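Local coordinates for iron-chelator utilization protein (Thermobifida fusca TM51, PDB 4YHB) that binds FAD and probably acts as a flavin-dependent reductase that frees iron from ferric siderophores during iron uptake, at residues 68-71 / 76-79. Residues are numbered along the deposited sequence; the frame is centred on the assembly and turned at random.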
ATOM      1  N   LEU A  68       4.344 -12.442  17.962  1.00 18.79           N
ATOM      2  CA  LEU A  68       5.110 -11.324  17.426  1.00 22.82           C
ATOM      3  C   LEU A  68       6.293 -11.850  16.612  1.00 22.93           C
ATOM      4  O   LEU A  68       6.673 -13.013  16.768  1.00 26.04           O
ATOM      5  CB  LEU A  68       5.580 -10.427  18.576  1.00 24.91           C
ATOM      6  CG  LEU A  68       4.462  -9.847  19.445  1.00 26.64           C
ATOM      7  CD1 LEU A  68       5.040  -9.052  20.610  1.00 26.42           C
ATOM      8  CD2 LEU A  68       3.526  -8.972  18.604  1.00 23.65           C
ATOM      9  N   PRO A  69       6.886 -11.003  15.744  1.00 22.04           N
ATOM     10  CA  PRO A  69       8.040 -11.466  14.965  1.00 20.23           C
ATOM     11  C   PRO A  69       9.231 -11.833  15.845  1.00 27.27           C
ATOM     12  O   PRO A  69       9.500 -11.132  16.818  1.00 25.18           O
ATOM     13  CB  PRO A  69       8.404 -10.256  14.099  1.00 25.26           C
ATOM     14  CG  PRO A  69       7.255  -9.313  14.184  1.00 25.86           C
ATOM     15  CD  PRO A  69       6.573  -9.584  15.483  1.00 22.73           C
ATOM     16  N   VAL A  70       9.944 -12.894  15.484  1.00 23.75           N
ATOM     17  CA  VAL A  70      11.225 -13.205  16.113  1.00 27.06           C
ATOM     18  C   VAL A  70      12.338 -12.907  15.121  1.00 25.35           C
ATOM     19  O   VAL A  70      12.390 -13.516  14.065  1.00 26.04           O
ATOM     20  CB  VAL A  70      11.296 -14.681  16.561  1.00 27.53           C
ATOM     21  CG1 VAL A  70      12.734 -15.075  16.922  1.00 29.01           C
ATOM     22  CG2 VAL A  70      10.354 -14.918  17.741  1.00 30.29           C
ATOM     23  N   VAL A  71      13.213 -11.960  15.441  1.00 20.38           N
ATOM     24  CA  VAL A  71      14.243 -11.560  14.490  1.00 21.49           C
ATOM     25  C   VAL A  71      15.626 -11.854  15.073  1.00 27.04           C
ATOM     26  O   VAL A  71      15.926 -11.450  16.190  1.00 25.73           O
ATOM     27  CB  VAL A  71      14.134 -10.079  14.130  1.00 24.61           C
ATOM     28  CG1 VAL A  71      15.351  -9.624  13.342  1.00 26.94           C
ATOM     29  CG2 VAL A  71      12.852  -9.826  13.328  1.00 24.19           C
ATOM     30  N   CYS A  76      13.808 -12.848   9.987  1.00 23.30           N
ATOM     31  CA  CYS A  76      12.671 -13.301  10.776  1.00 24.81           C
ATOM     32  C   CYS A  76      12.673 -14.820  10.818  1.00 23.18           C
ATOM     33  O   CYS A  76      12.725 -15.463   9.772  1.00 27.02           O
ATOM     34  CB  CYS A  76      11.354 -12.785  10.191  1.00 21.94           C
ATOM     35  SG  CYS A  76       9.942 -13.298  11.190  1.00 25.87           S
ATOM     36  N   LEU A  77      12.622 -15.387  12.021  1.00 25.28           N
ATOM     37  CA  LEU A  77      12.707 -16.838  12.206  1.00 24.65           C
ATOM     38  C   LEU A  77      11.365 -17.570  12.259  1.00 31.29           C
ATOM     39  O   LEU A  77      11.323 -18.801  12.147  1.00 26.24           O
ATOM     40  CB  LEU A  77      13.457 -17.171  13.503  1.00 24.21           C
ATOM     41  CG  LEU A  77      14.933 -16.803  13.636  1.00 28.33           C
ATOM     42  CD1 LEU A  77      15.506 -17.521  14.835  1.00 27.50           C
ATOM     43  CD2 LEU A  77      15.697 -17.136  12.365  1.00 33.09           C
ATOM     44  N   ASN A  78      10.272 -16.848  12.472  1.00 24.67           N
ATOM     45  CA  ASN A  78       9.032 -17.550  12.771  1.00 23.32           C
ATOM     46  C   ASN A  78       7.868 -17.231  11.845  1.00 25.06           C
ATOM     47  O   ASN A  78       6.714 -17.268  12.267  1.00 25.84           O
ATOM     48  CB  ASN A  78       8.623 -17.288  14.214  1.00 21.65           C
ATOM     49  CG  ASN A  78       8.284 -15.835  14.472  1.00 25.72           C
ATOM     50  OD1 ASN A  78       8.748 -14.934  13.765  1.00 24.60           O
ATOM     51  ND2 ASN A  78       7.477 -15.596  15.496  1.00 24.57           N
ATOM     52  N   PHE A  79       8.176 -16.952  10.583  1.00 23.05           N
ATOM     53  CA  PHE A  79       7.149 -16.805   9.552  1.00 23.96           C
ATOM     54  C   PHE A  79       6.261 -18.044   9.502  1.00 29.12           C
ATOM     55  O   PHE A  79       5.070 -17.940   9.229  1.00 27.22           O
ATOM     56  CB  PHE A  79       7.777 -16.586   8.168  1.00 28.40           C
ATOM     57  CG  PHE A  79       8.201 -15.169   7.890  1.00 28.07           C
ATOM     58  CD1 PHE A  79       7.353 -14.102   8.152  1.00 28.04           C
ATOM     59  CD2 PHE A  79       9.444 -14.911   7.334  1.00 29.51           C
ATOM     60  CE1 PHE A  79       7.749 -12.794   7.872  1.00 24.67           C
ATOM     61  CE2 PHE A  79       9.846 -13.618   7.052  1.00 27.25           C
ATOM     62  CZ  PHE A  79       9.000 -12.556   7.322  1.00 27.80           C
TER
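Asn78 holds CG between its backbone N and carbonyl carbon (chi1 65°), which swings its carboxamide across to the backbone of residues 68-70. There the amide grips the chain twice: ND2 donates to Leu68 O at 3.0 Å, a bond lying nearly in the amide plane, while OD1 accepts Val70 N at 2.9 Å from well above its carbonyl plane. Two bonds on one flat group fix its rotation. Val70 CG2 rests 3.7 Å from Asn78 ND2, the two side chains crossing at about a right angle. Val71 and Cys76 form an antiparallel non-hydrogen-bonded pair (CA to CA 4.4 Å) in the short hairpin of strands 71-72 and 75-76, part of the siderophore-interacting FAD-binding domain; beyond its open end Leu77 N and the Asn78 side chain join the chains instead of further bridges. An alanine here is likely to leave Leu68 O and Val70 N without these mates and residues 68-70 less firmly tied to the far arm. Val70 O accepts Leu77 N in a nearly straight bond (2.8 Å, 170° at the hydrogen) and also meets Cys76 CA in a longer CA-H...O contact (3.3 Å). Cys76 SG sits 3.9 Å above the centre of the Phe79 ring, with Trp57 and Leu129 of the barrel strands also against Cys76.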